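Local coordinates for taurocyamine kinase (Schistosoma mansoni, PDB 4WOD), which reversibly transfers phosphate between ATP and taurocyamine, a guanidino compound, as a magnesium-dependent kinase built from two fused copies of the phosphagen kinase fold, at residues 645-650 with 707-712; 97-102 with 245-250; 396-401 with 435-440; 500-505 with 561-566. The protein carries 4 engineered substitutions. All blocks are in the same frame, centred on the assembly; numbering follows the deposited sequence.

From the N terminus, contact 2 comes first and lies in the first repeat: it spans 142 residues and sets the loop ahead of strand 117-126 against helix 236-251. The other three follow in the second copy. Contact 3 closes a 33-residue span between helices 392-398 and 437-448 of the small helical N-terminal domain. Contact 4 joins the start of helix 502-517 to the loop before strand 569-573, and contact 1 packs the end of strand 639-646 against helix 695-715. All four are in series, so none nests or crosses. Contacts 3 and 4 have centres about 26 Å apart; contacts 1 and 2 have centres about 72 Å apart, on opposite sides of the chain's centre.

Contact 1: residues 645-650 with 707-712; sequences LKIPKL and AKMIEI
Leu645 and Ile647, where strand 639-646 runs out into a loop, face helix 695-715, and the backbones come closest at Ile647 and Ile710, their CA atoms 7.5 Å apart. Leu645 reaches over with its two methyls divided between neighbouring helix residues. CD2 rests on the thioether of Met709, 3.8 Å from SD, while CD1 sits 4.0 Å from CG1 of Ile710. Its CG stands anti to the backbone N (chi1 -172°), and the two branches fork from there. With chi2 of Met709 anti (-170°), its sulfur lies 4.4 Å from Ile647 CD1. Farther along, Leu650 packs CD2 against Met709, 4.3 Å from CG, and turns CD1 toward Ile712 CG2, again at 4.3 Å. The layer continues beyond the two segments: Met709 also touches Ile660 and Cys661 of helix 658-663, and Leu645 and Ile710 both lie on Ile480 of the neighbouring strand 480-489. Glu713, one residue past the helical segment, accepts from the backbone N of Lys649 and Leu650 and so ties down the turn. The strand end and following turn thus pack on the C-terminal helix of the catalytic domain through apolar, mostly buried side-chain contacts, consistent with hydrophobic packing.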
loop_
_atom_site.group_PDB
_atom_site.type_symbol
_atom_site.label_atom_id
_atom_site.label_comp_id
_atom_site.label_asym_id
_atom_site.label_seq_id
_atom_site.Cartn_x
_atom_site.Cartn_y
_atom_site.Cartn_z
ATOM N N LEU A 645 -0.229 12.872 -31.551
ATOM C CA LEU A 645 0.257 13.756 -32.612
ATOM C C LEU A 645 1.786 13.792 -32.732
ATOM O O LEU A 645 2.499 14.011 -31.744
ATOM C CB LEU A 645 -0.274 15.173 -32.382
ATOM C CG LEU A 645 -0.036 16.224 -33.471
ATOM C CD1 LEU A 645 -0.766 15.853 -34.748
ATOM C CD2 LEU A 645 -0.464 17.602 -32.987
ATOM N N LYS A 646 2.281 13.588 -33.951
ATOM C CA LYS A 646 3.715 13.715 -34.230
ATOM C C LYS A 646 4.064 15.105 -34.748
ATOM O O LYS A 646 3.774 15.447 -35.892
ATOM C CB LYS A 646 4.168 12.663 -35.242
ATOM C CG LYS A 646 3.866 11.239 -34.824
ATOM C CD LYS A 646 4.573 10.245 -35.721
ATOM C CE LYS A 646 4.199 10.458 -37.167
ATOM N NZ LYS A 646 4.782 9.405 -38.038
ATOM N N ILE A 647 4.680 15.907 -33.892
ATOM C CA ILE A 647 5.126 17.232 -34.291
ATOM C C ILE A 647 6.568 17.486 -33.839
ATOM O O ILE A 647 6.809 18.260 -32.917
ATOM C CB ILE A 647 4.184 18.334 -33.735
ATOM C CG1 ILE A 647 3.838 18.079 -32.267
ATOM C CG2 ILE A 647 2.905 18.395 -34.543
ATOM C CD1 ILE A 647 3.031 19.193 -31.642
ATOM N N PRO A 648 7.537 16.830 -34.500
ATOM C CA PRO A 648 8.957 16.924 -34.141
ATOM C C PRO A 648 9.474 18.362 -34.149
ATOM O O PRO A 648 10.224 18.762 -33.246
ATOM C CB PRO A 648 9.648 16.100 -35.233
ATOM C CG PRO A 648 8.610 15.170 -35.713
ATOM C CD PRO A 648 7.336 15.949 -35.661
ATOM N N LYS A 649 9.054 19.134 -35.148
ATOM C CA LYS A 649 9.532 20.492 -35.299
ATOM C C LYS A 649 9.005 21.352 -34.168
ATOM O O LYS A 649 9.774 21.923 -33.399
ATOM C CB LYS A 649 9.091 21.082 -36.633
ATOM C CG LYS A 649 10.206 21.230 -37.680
ATOM C CD LYS A 649 9.680 20.793 -39.024
ATOM C CE LYS A 649 10.715 20.181 -39.937
ATOM N NZ LYS A 649 10.079 19.181 -40.845
ATOM N N LEU A 650 7.681 21.461 -34.097
ATOM C CA LEU A 650 7.013 22.378 -33.182
ATOM C C LEU A 650 7.325 22.089 -31.713
ATOM O O LEU A 650 7.401 23.014 -30.901
ATOM C CB LEU A 650 5.504 22.331 -33.419
ATOM C CG LEU A 650 4.581 23.025 -32.420
ATOM C CD1 LEU A 650 4.907 24.506 -32.292
ATOM C CD2 LEU A 650 3.153 22.838 -32.879
ATOM N N ALA A 707 -5.669 21.009 -36.003
ATOM C CA ALA A 707 -5.514 21.470 -37.386
ATOM C C ALA A 707 -4.544 22.642 -37.477
ATOM O O ALA A 707 -3.746 22.736 -38.410
ATOM C CB ALA A 707 -6.860 21.857 -37.971
ATOM N N LYS A 708 -4.627 23.540 -36.501
ATOM C CA LYS A 708 -3.671 24.630 -36.385
ATOM C C LYS A 708 -2.259 24.118 -36.198
ATOM O O LYS A 708 -1.357 24.506 -36.928
ATOM C CB LYS A 708 -4.035 25.556 -35.226
ATOM C CG LYS A 708 -4.370 26.961 -35.699
ATOM C CD LYS A 708 -3.135 27.866 -35.659
ATOM C CE LYS A 708 -2.813 28.394 -37.065
ATOM N NZ LYS A 708 -3.998 29.110 -37.634
ATOM N N MET A 709 -2.074 23.269 -35.192
ATOM C CA MET A 709 -0.777 22.656 -34.916
ATOM C C MET A 709 -0.152 22.012 -36.148
ATOM O O MET A 709 1.025 22.222 -36.435
ATOM C CB MET A 709 -0.910 21.605 -33.815
ATOM C CG MET A 709 -1.089 22.181 -32.436
ATOM S SD MET A 709 -0.938 20.926 -31.156
ATOM C CE MET A 709 -1.317 21.910 -29.719
ATOM N N ILE A 710 -0.944 21.221 -36.865
ATOM C CA ILE A 710 -0.452 20.514 -38.039
ATOM C C ILE A 710 -0.025 21.506 -39.111
ATOM O O ILE A 710 1.052 21.376 -39.683
ATOM C CB ILE A 710 -1.511 19.546 -38.611
ATOM C CG1 ILE A 710 -1.709 18.361 -37.657
ATOM C CG2 ILE A 710 -1.091 19.047 -39.978
ATOM C CD1 ILE A 710 -2.685 17.311 -38.159
ATOM N N GLU A 711 -0.847 22.516 -39.367
ATOM C CA GLU A 711 -0.478 23.494 -40.377
ATOM C C GLU A 711 0.676 24.382 -39.906
ATOM O O GLU A 711 1.428 24.909 -40.723
ATOM C CB GLU A 711 -1.685 24.336 -40.788
ATOM C CG GLU A 711 -2.245 23.898 -42.121
ATOM C CD GLU A 711 -1.381 24.361 -43.271
ATOM O OE1 GLU A 711 -0.378 25.058 -43.016
ATOM O OE2 GLU A 711 -1.666 23.982 -44.424
ATOM N N ILE A 712 0.824 24.543 -38.593
ATOM C CA ILE A 712 1.994 25.229 -38.058
ATOM C C ILE A 712 3.227 24.378 -38.323
ATOM O O ILE A 712 4.269 24.895 -38.719
ATOM C CB ILE A 712 1.882 25.514 -36.542
ATOM C CG1 ILE A 712 0.795 26.558 -36.259
ATOM C CG2 ILE A 712 3.220 25.978 -35.977
ATOM C CD1 ILE A 712 0.976 27.841 -37.017
#

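Contact 2: residues 97-102 with 245-250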
loop_
_atom_site.group_PDB
_atom_site.type_symbol
_atom_site.label_atom_id
_atom_site.label_comp_id
_atom_site.label_asym_id
_atom_site.label_seq_id
_atom_site.Cartn_x
_atom_site.Cartn_y
_atom_site.Cartn_z
ATOM N N SER A 97 23.725 0.794 23.300
ATOM C CA SER A 97 22.482 0.390 23.931
ATOM C C SER A 97 22.089 1.405 24.996
ATOM O O SER A 97 22.939 1.843 25.778
ATOM C CB SER A 97 22.650 -1.005 24.540
ATOM O OG SER A 97 21.476 -1.460 25.183
ATOM N N ASN A 98 20.816 1.794 25.001
ATOM C CA ASN A 98 20.271 2.685 26.030
ATOM C C ASN A 98 18.766 2.486 26.193
ATOM O O ASN A 98 17.976 2.929 25.336
ATOM C CB ASN A 98 20.566 4.151 25.702
ATOM C CG ASN A 98 19.959 5.113 26.719
ATOM O OD1 ASN A 98 19.710 4.746 27.867
ATOM N ND2 ASN A 98 19.686 6.342 26.284
ATOM N N PHE A 99 18.392 1.816 27.286
ATOM C CA PHE A 99 17.001 1.525 27.620
ATOM C C PHE A 99 16.352 2.754 28.268
ATOM O O PHE A 99 15.121 2.868 28.324
ATOM C CB PHE A 99 16.891 0.286 28.550
ATOM C CG PHE A 99 17.025 -1.041 27.819
ATOM C CD1 PHE A 99 15.916 -1.659 27.255
ATOM C CD2 PHE A 99 18.270 -1.649 27.678
ATOM C CE1 PHE A 99 16.037 -2.856 26.566
ATOM C CE2 PHE A 99 18.403 -2.851 26.976
ATOM C CZ PHE A 99 17.271 -3.455 26.427
ATOM N N GLY A 100 17.184 3.678 28.737
ATOM C CA GLY A 100 16.696 4.903 29.355
ATOM C C GLY A 100 16.839 4.859 30.869
ATOM O O GLY A 100 17.269 3.856 31.437
ATOM N N ASP A 101 16.468 5.947 31.526
ATOM C CA ASP A 101 16.458 6.004 32.982
ATOM C C ASP A 101 15.253 5.258 33.530
ATOM O O ASP A 101 14.165 5.826 33.648
ATOM C CB ASP A 101 16.439 7.462 33.443
ATOM C CG ASP A 101 16.659 7.614 34.926
ATOM O OD1 ASP A 101 16.787 6.591 35.630
ATOM O OD2 ASP A 101 16.684 8.773 35.391
ATOM N N LEU A 102 15.445 3.989 33.877
ATOM C CA LEU A 102 14.329 3.121 34.234
ATOM C C LEU A 102 13.533 3.651 35.424
ATOM O O LEU A 102 12.310 3.627 35.402
ATOM C CB LEU A 102 14.823 1.703 34.521
ATOM C CG LEU A 102 15.464 1.029 33.305
ATOM C CD1 LEU A 102 15.680 -0.456 33.531
ATOM C CD2 LEU A 102 14.623 1.259 32.057
ATOM N N ASP A 245 15.359 -4.677 32.764
ATOM C CA ASP A 245 16.062 -5.105 33.985
ATOM C C ASP A 245 16.747 -6.455 33.800
ATOM O O ASP A 245 17.912 -6.613 34.164
ATOM C CB ASP A 245 15.115 -5.192 35.182
ATOM C CG ASP A 245 14.803 -3.838 35.790
ATOM O OD1 ASP A 245 15.516 -2.861 35.474
ATOM O OD2 ASP A 245 13.854 -3.761 36.606
ATOM N N ALA A 246 16.031 -7.406 33.207
ATOM C CA ALA A 246 16.530 -8.768 33.051
ATOM C C ALA A 246 17.749 -8.841 32.144
ATOM O O ALA A 246 18.728 -9.531 32.467
ATOM C CB ALA A 246 15.436 -9.682 32.517
ATOM N N ILE A 247 17.701 -8.146 31.011
ATOM C CA ILE A 247 18.799 -8.284 30.052
ATOM C C ILE A 247 20.055 -7.586 30.594
ATOM O O ILE A 247 21.180 -8.039 30.379
ATOM C CB ILE A 247 18.407 -7.745 28.651
ATOM C CG1 ILE A 247 19.360 -8.300 27.577
ATOM C CG2 ILE A 247 18.343 -6.233 28.623
ATOM C CD1 ILE A 247 19.376 -9.844 27.522
ATOM N N GLN A 248 19.861 -6.498 31.330
ATOM C CA GLN A 248 20.973 -5.850 31.995
ATOM C C GLN A 248 21.604 -6.796 33.018
ATOM O O GLN A 248 22.831 -6.929 33.076
ATOM C CB GLN A 248 20.496 -4.531 32.633
ATOM C CG GLN A 248 20.030 -3.518 31.572
ATOM C CD GLN A 248 19.582 -2.180 32.152
ATOM O OE1 GLN A 248 19.293 -2.063 33.345
ATOM N NE2 GLN A 248 19.553 -1.157 31.309
ATOM N N GLU A 249 20.777 -7.494 33.786
ATOM C CA GLU A 249 21.292 -8.480 34.736
ATOM C C GLU A 249 22.034 -9.614 34.002
ATOM O O GLU A 249 23.147 -9.973 34.378
ATOM C CB GLU A 249 20.162 -9.039 35.609
ATOM C CG GLU A 249 19.518 -7.976 36.521
ATOM C CD GLU A 249 18.715 -8.554 37.693
ATOM O OE1 GLU A 249 18.316 -9.740 37.646
ATOM O OE2 GLU A 249 18.481 -7.812 38.676
ATOM N N LEU A 250 21.432 -10.144 32.941
ATOM C CA LEU A 250 22.036 -11.251 32.195
ATOM C C LEU A 250 23.389 -10.853 31.601
ATOM O O LEU A 250 24.314 -11.666 31.560
ATOM C CB LEU A 250 21.084 -11.737 31.093
ATOM C CG LEU A 250 19.883 -12.559 31.589
ATOM C CD1 LEU A 250 18.921 -12.956 30.454
ATOM C CD2 LEU A 250 20.325 -13.787 32.369
HETATM O O HOH W 1 18.783 1.393 32.071
#
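Phe99 and Ile247 meet with their side chains crossing at about a right angle, and the methyl CG2 of Ile247 approaches the far end of the ring obliquely, 3.7 Å from CZ. That methyl lies between the backbone N and the carbonyl carbon of its own residue, because CG1 takes the position anti to N (chi1 -162°). Gln248 runs past Phe99 in the opposite direction. Its amide plane is almost perpendicular to the ring, at 86°, and NE2 is 3.9 Å from CD2. NE2 donates to a water at 2.8 Å, and that water donates to Gly100 O at 3.0 Å, bridging helix and loop. Leu102 runs past Asp245 and Gln248 in the opposite direction, bringing CD1 to 3.1 Å from Asp245 OD1, a tight approach of methyl to carboxylate, and to 4.0 Å from Gln248 OE1. Within the loop, Asn98 OD1 accepts from Gly100 N at 2.9 Å in an Asx turn, the donor standing above the carbonyl plane. Phe99 also touches Leu124 of strand 117-126, and its backbone O accepts from Tyr240 OH. The loop leading to the catalytic sheet is thus laid on helix 236-251 by an aromatic-aliphatic contact on the buried side and, on the more exposed side, by Leu102 against Asp245 and Gln248 and a water bridge from Gln248 to Gly100.

Contact 3: residues 396-401 with 435-440; sequences KKYDGK and TFIDYL
Tyr398 and Phe436 form a T-shaped (edge-to-face) aromatic pair between the end of helix 392-398 and the N-cap of helix 437-448, in the small helical N-terminal domain of the second repeat. The edge of Phe436 points at the face of Tyr398 with the planes at 86° and the centroids 5.0 Å apart. Phe436 CD1 lies over that face, offset toward the rim, 3.6 Å from Tyr398 CD1. This is the tightly packed half. Tyr398 holds CG anti to its carbonyl carbon (chi1 -75°), and its ring reaches the start of helix 437-448, where the hydroxyl accepts from Asp438 N at 3.2 Å with an N-H...O angle of 152°. The backbone O of Phe436 accepts from both Tyr439 N and Leu440 N.

The solvent side is looser. Lys397 lays CD over the opposite face of the Tyr398 ring, near its rim, and crosses Asp438 at about a right angle; the salt bridge from NZ to Asp438 OD2 is long, at 3.6 Å, although CE comes closer. Lys401, which ends the type II beta turn begun at Tyr398, is bent at chi2, chi3 and chi4 and crosses Thr435 obliquely; the Thr435 hydroxyl bonds to Glu431 O. There the ammonium of this exposed lysine meets a methyl, Lys401 NZ standing 3.6 Å from Thr435 CG2.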
loop_
_atom_site.group_PDB
_atom_site.type_symbol
_atom_site.label_atom_id
_atom_site.label_comp_id
_atom_site.label_asym_id
_atom_site.label_seq_id
_atom_site.Cartn_x
_atom_site.Cartn_y
_atom_site.Cartn_z
ATOM N N LYS A 396 -16.996 24.380 9.548
ATOM C CA LYS A 396 -17.993 24.543 10.601
ATOM C C LYS A 396 -19.391 24.175 10.122
ATOM O O LYS A 396 -20.150 23.520 10.832
ATOM C CB LYS A 396 -17.978 25.983 11.113
ATOM C CG LYS A 396 -19.209 26.380 11.921
ATOM C CD LYS A 396 -19.120 27.846 12.354
ATOM C CE LYS A 396 -20.380 28.291 13.074
ATOM N NZ LYS A 396 -20.834 27.259 14.044
ATOM N N LYS A 397 -19.729 24.607 8.914
ATOM C CA LYS A 397 -21.050 24.344 8.348
ATOM C C LYS A 397 -21.290 22.855 8.085
ATOM O O LYS A 397 -22.369 22.351 8.368
ATOM C CB LYS A 397 -21.225 25.129 7.044
ATOM C CG LYS A 397 -22.604 25.091 6.426
ATOM C CD LYS A 397 -22.606 25.917 5.139
ATOM C CE LYS A 397 -23.809 25.602 4.281
ATOM N NZ LYS A 397 -25.065 26.207 4.786
ATOM N N TYR A 398 -20.284 22.165 7.543
ATOM C CA TYR A 398 -20.476 20.828 6.963
ATOM C C TYR A 398 -19.929 19.659 7.787
ATOM O O TYR A 398 -20.183 18.499 7.464
ATOM C CB TYR A 398 -19.836 20.782 5.568
ATOM C CG TYR A 398 -20.643 21.499 4.512
ATOM C CD1 TYR A 398 -22.032 21.425 4.507
ATOM C CD2 TYR A 398 -20.017 22.238 3.514
ATOM C CE1 TYR A 398 -22.779 22.069 3.535
ATOM C CE2 TYR A 398 -20.753 22.879 2.536
ATOM C CZ TYR A 398 -22.136 22.800 2.556
ATOM O OH TYR A 398 -22.881 23.450 1.593
ATOM N N ASP A 399 -19.152 19.950 8.823
ATOM C CA ASP A 399 -18.679 18.899 9.721
ATOM C C ASP A 399 -19.863 18.100 10.285
ATOM O O ASP A 399 -20.771 18.662 10.870
ATOM C CB ASP A 399 -17.859 19.509 10.864
ATOM C CG ASP A 399 -16.852 18.537 11.458
ATOM O OD1 ASP A 399 -16.850 17.341 11.091
ATOM O OD2 ASP A 399 -16.056 18.973 12.312
ATOM N N GLY A 400 -19.876 16.793 10.104
ATOM C CA GLY A 400 -20.979 16.024 10.646
ATOM C C GLY A 400 -22.240 16.014 9.794
ATOM O O GLY A 400 -23.277 15.476 10.200
ATOM N N LYS A 401 -22.164 16.599 8.604
ATOM C CA LYS A 401 -23.271 16.500 7.662
ATOM C C LYS A 401 -23.053 15.309 6.724
ATOM O O LYS A 401 -21.921 15.024 6.315
ATOM C CB LYS A 401 -23.423 17.804 6.866
ATOM C CG LYS A 401 -24.590 17.777 5.887
ATOM C CD LYS A 401 -25.411 19.062 5.929
ATOM C CE LYS A 401 -26.916 18.763 5.931
ATOM N NZ LYS A 401 -27.277 17.658 4.994
ATOM N N THR A 435 -25.867 18.931 -1.615
ATOM C CA THR A 435 -25.664 18.925 -0.156
ATOM C C THR A 435 -24.450 19.766 0.273
ATOM O O THR A 435 -24.484 20.474 1.304
ATOM C CB THR A 435 -25.490 17.493 0.372
ATOM O OG1 THR A 435 -26.592 16.688 -0.060
ATOM C CG2 THR A 435 -25.396 17.470 1.911
ATOM N N PHE A 436 -23.385 19.709 -0.527
ATOM C CA PHE A 436 -22.168 20.477 -0.222
ATOM C C PHE A 436 -21.876 21.567 -1.251
ATOM O O PHE A 436 -20.709 21.825 -1.569
ATOM C CB PHE A 436 -20.959 19.542 -0.118
ATOM C CG PHE A 436 -21.129 18.444 0.893
ATOM C CD1 PHE A 436 -21.209 18.736 2.234
ATOM C CD2 PHE A 436 -21.237 17.120 0.497
ATOM C CE1 PHE A 436 -21.377 17.734 3.170
ATOM C CE2 PHE A 436 -21.389 16.118 1.419
ATOM C CZ PHE A 436 -21.467 16.420 2.761
ATOM N N ILE A 437 -22.932 22.186 -1.772
ATOM C CA ILE A 437 -22.813 23.178 -2.838
ATOM C C ILE A 437 -21.879 24.345 -2.448
ATOM O O ILE A 437 -21.158 24.871 -3.296
ATOM C CB ILE A 437 -24.218 23.716 -3.250
ATOM C CG1 ILE A 437 -24.127 24.637 -4.469
ATOM C CG2 ILE A 437 -24.909 24.447 -2.085
ATOM C CD1 ILE A 437 -25.483 24.792 -5.209
ATOM N N ASP A 438 -21.870 24.710 -1.165
ATOM C CA ASP A 438 -21.064 25.837 -0.692
ATOM C C ASP A 438 -19.584 25.546 -0.828
ATOM O O ASP A 438 -18.769 26.462 -0.917
ATOM C CB ASP A 438 -21.377 26.170 0.767
ATOM C CG ASP A 438 -22.682 26.927 0.930
ATOM O OD1 ASP A 438 -23.418 27.092 -0.057
ATOM O OD2 ASP A 438 -22.962 27.384 2.050
ATOM N N TYR A 439 -19.228 24.269 -0.798
ATOM C CA TYR A 439 -17.838 23.895 -1.032
ATOM C C TYR A 439 -17.590 23.663 -2.513
ATOM O O TYR A 439 -16.633 24.185 -3.079
ATOM C CB TYR A 439 -17.483 22.653 -0.227
ATOM C CG TYR A 439 -16.130 22.053 -0.508
ATOM C CD1 TYR A 439 -14.968 22.686 -0.086
ATOM C CD2 TYR A 439 -16.013 20.827 -1.157
ATOM C CE1 TYR A 439 -13.728 22.124 -0.317
ATOM C CE2 TYR A 439 -14.774 20.255 -1.386
ATOM C CZ TYR A 439 -13.633 20.914 -0.962
ATOM O OH TYR A 439 -12.386 20.360 -1.188
ATOM N N LEU A 440 -18.457 22.875 -3.146
ATOM C CA LEU A 440 -18.169 22.411 -4.500
ATOM C C LEU A 440 -18.405 23.479 -5.583
ATOM O O LEU A 440 -17.696 23.498 -6.593
ATOM C CB LEU A 440 -18.987 21.150 -4.814
ATOM C CG LEU A 440 -18.552 19.851 -4.098
ATOM C CD1 LEU A 440 -19.614 18.758 -4.213
ATOM C CD2 LEU A 440 -17.220 19.336 -4.657
#

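Contact 4: residues 500-505 with 561-566; sequences MSKTDR and YRDWPV
Arg505 and Arg562 are brought together by unlike chains: Arg505 is extended from CG to NE (chi3 -162°), whereas Arg562 bends at chi3 (-39°), which sets NE, and the end of its chain comes nearer to 500-505 than its base. The side chains cross at about a right angle, their guanidinium planes 48° apart. The position of Arg562 NH2 is uncertain, so its modelled approach to Arg505 NH2, 3.3 Å, is tentative, as is any repulsion between the like charges. Acceptors around them would probably offset such a cost: Arg505 NH2 donates to Pro497 O, Arg562 NE to Gly559 O and Arg562 NH1 to Gly362 O. Met500 O lies at the edge of the Arg562 guanidinium, but the modelled bond from NH2 is implausibly short and its exact geometry is doubtful.

One water gathers the polar groups, donating to Met500 O and, at 2.6 Å, to Asp563 OD2, while accepting from Arg505 NE at 2.8 Å. A second water links the same OD2, at 2.7 Å, to Lys502 N, so Asp563 is linked through solvent to the backbone at the helix start. Along the exposed flank the aliphatic stem of Lys502 crosses Asp563 at about a right angle and sets CG 4.1 Å from Val566 CG1. The helix start is a capping box: Ser501 OG accepts from Asp504 N at 3.0 Å, and Asp504 OD2 accepts from Ser501 N.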
loop_
_atom_site.group_PDB
_atom_site.type_symbol
_atom_site.label_atom_id
_atom_site.label_comp_id
_atom_site.label_asym_id
_atom_site.label_seq_id
_atom_site.Cartn_x
_atom_site.Cartn_y
_atom_site.Cartn_z
ATOM N N MET A 500 -19.058 3.490 -2.400
ATOM C CA MET A 500 -20.161 2.553 -2.569
ATOM C C MET A 500 -19.822 1.200 -1.944
ATOM O O MET A 500 -18.643 0.840 -1.788
ATOM C CB MET A 500 -20.512 2.374 -4.057
ATOM C CG MET A 500 -19.416 1.683 -4.825
ATOM S SD MET A 500 -19.646 1.857 -6.604
ATOM C CE MET A 500 -21.255 1.126 -6.839
ATOM N N SER A 501 -20.858 0.465 -1.575
ATOM C CA SER A 501 -20.664 -0.811 -0.891
ATOM C C SER A 501 -20.358 -1.889 -1.913
ATOM O O SER A 501 -20.464 -1.649 -3.126
ATOM C CB SER A 501 -21.887 -1.194 -0.070
ATOM O OG SER A 501 -22.945 -1.692 -0.884
ATOM N N LYS A 502 -19.977 -3.064 -1.416
ATOM C CA LYS A 502 -19.688 -4.217 -2.279
ATOM C C LYS A 502 -20.949 -4.686 -2.996
ATOM O O LYS A 502 -20.916 -4.989 -4.190
ATOM C CB LYS A 502 -19.085 -5.353 -1.464
ATOM C CG LYS A 502 -18.704 -6.593 -2.278
ATOM C CD LYS A 502 -17.904 -7.576 -1.444
ATOM C CE LYS A 502 -18.633 -8.893 -1.319
ATOM N NZ LYS A 502 -17.797 -9.913 -0.619
ATOM N N THR A 503 -22.059 -4.743 -2.265
ATOM C CA THR A 503 -23.346 -5.095 -2.865
ATOM C C THR A 503 -23.770 -4.058 -3.921
ATOM O O THR A 503 -24.322 -4.427 -4.967
ATOM C CB THR A 503 -24.438 -5.247 -1.777
ATOM O OG1 THR A 503 -24.111 -6.369 -0.952
ATOM C CG2 THR A 503 -25.806 -5.476 -2.399
ATOM N N ASP A 504 -23.503 -2.777 -3.648
ATOM C CA ASP A 504 -23.712 -1.697 -4.619
ATOM C C ASP A 504 -22.968 -2.000 -5.914
ATOM O O ASP A 504 -23.547 -1.899 -6.990
ATOM C CB ASP A 504 -23.231 -0.332 -4.082
ATOM C CG ASP A 504 -24.053 0.177 -2.911
ATOM O OD1 ASP A 504 -25.202 -0.297 -2.752
ATOM O OD2 ASP A 504 -23.551 1.077 -2.165
ATOM N N ARG A 505 -21.695 -2.371 -5.794
ATOM C CA ARG A 505 -20.855 -2.639 -6.960
ATOM C C ARG A 505 -21.381 -3.798 -7.779
ATOM O O ARG A 505 -21.401 -3.730 -9.014
ATOM C CB ARG A 505 -19.420 -2.941 -6.556
ATOM C CG ARG A 505 -18.690 -1.804 -5.870
ATOM C CD ARG A 505 -17.181 -2.031 -5.911
ATOM N NE ARG A 505 -16.512 -1.210 -4.909
ATOM C CZ ARG A 505 -15.970 -0.020 -5.142
ATOM N NH1 ARG A 505 -15.992 0.507 -6.358
ATOM N NH2 ARG A 505 -15.394 0.639 -4.154
ATOM N N TYR A 561 -10.601 1.433 -4.727
ATOM C CA TYR A 561 -10.137 0.057 -4.871
ATOM C C TYR A 561 -10.651 -0.819 -3.746
ATOM O O TYR A 561 -10.189 -1.949 -3.550
ATOM C CB TYR A 561 -8.614 0.004 -4.899
ATOM C CG TYR A 561 -8.005 0.807 -6.018
ATOM C CD1 TYR A 561 -8.602 0.850 -7.273
ATOM C CD2 TYR A 561 -6.833 1.532 -5.821
ATOM C CE1 TYR A 561 -8.031 1.581 -8.305
ATOM C CE2 TYR A 561 -6.265 2.274 -6.838
ATOM C CZ TYR A 561 -6.864 2.294 -8.076
ATOM O OH TYR A 561 -6.285 3.035 -9.078
ATOM N N ARG A 562 -11.612 -0.313 -2.987
ATOM C CA ARG A 562 -12.168 -1.130 -1.926
ATOM C C ARG A 562 -12.926 -2.349 -2.478
ATOM O O ARG A 562 -13.489 -2.292 -3.570
ATOM C CB ARG A 562 -13.090 -0.284 -1.053
ATOM C CG ARG A 562 -12.381 0.664 -0.071
ATOM C CD ARG A 562 -13.446 1.528 0.648
ATOM N NE ARG A 562 -14.469 1.884 -0.315
ATOM C CZ ARG A 562 -15.742 1.515 -0.272
ATOM N NH1 ARG A 562 -16.247 0.809 0.739
ATOM N NH2 ARG A 562 -16.516 1.885 -1.255
ATOM N N ASP A 563 -12.945 -3.438 -1.703
ATOM C CA ASP A 563 -13.600 -4.703 -2.064
ATOM C C ASP A 563 -13.173 -5.211 -3.444
ATOM O O ASP A 563 -13.986 -5.682 -4.252
ATOM C CB ASP A 563 -15.118 -4.555 -1.987
ATOM C CG ASP A 563 -15.579 -4.233 -0.591
ATOM O OD1 ASP A 563 -15.243 -5.030 0.317
ATOM O OD2 ASP A 563 -16.248 -3.188 -0.398
ATOM N N TRP A 564 -11.869 -5.141 -3.661
ATOM C CA TRP A 564 -11.236 -5.469 -4.930
ATOM C C TRP A 564 -11.325 -6.967 -5.241
ATOM O O TRP A 564 -11.169 -7.814 -4.343
ATOM C CB TRP A 564 -9.787 -4.998 -4.882
ATOM C CG TRP A 564 -9.063 -5.094 -6.173
ATOM C CD1 TRP A 564 -8.141 -6.035 -6.527
ATOM C CD2 TRP A 564 -9.198 -4.215 -7.294
ATOM N NE1 TRP A 564 -7.696 -5.793 -7.805
ATOM C CE2 TRP A 564 -8.327 -4.681 -8.295
ATOM C CE3 TRP A 564 -9.973 -3.084 -7.549
ATOM C CZ2 TRP A 564 -8.205 -4.050 -9.528
ATOM C CZ3 TRP A 564 -9.855 -2.460 -8.776
ATOM C CH2 TRP A 564 -8.971 -2.943 -9.750
ATOM N N PRO A 565 -11.613 -7.311 -6.505
ATOM C CA PRO A 565 -11.916 -6.428 -7.635
ATOM C C PRO A 565 -13.394 -6.492 -8.015
ATOM O O PRO A 565 -13.723 -6.441 -9.201
ATOM C CB PRO A 565 -11.057 -7.023 -8.751
ATOM C CG PRO A 565 -11.082 -8.534 -8.442
ATOM C CD PRO A 565 -11.513 -8.704 -6.965
ATOM N N VAL A 566 -14.268 -6.624 -7.021
ATOM C CA VAL A 566 -15.676 -6.918 -7.264
ATOM C C VAL A 566 -16.377 -5.801 -8.041
ATOM O O VAL A 566 -16.202 -4.620 -7.745
ATOM C CB VAL A 566 -16.411 -7.175 -5.925
ATOM C CG1 VAL A 566 -17.879 -7.459 -6.158
ATOM C CG2 VAL A 566 -15.771 -8.347 -5.215
HETATM O O HOH W 2 -16.718 -1.368 -2.138
HETATM O O HOH W 3 -18.256 -2.740 1.299
#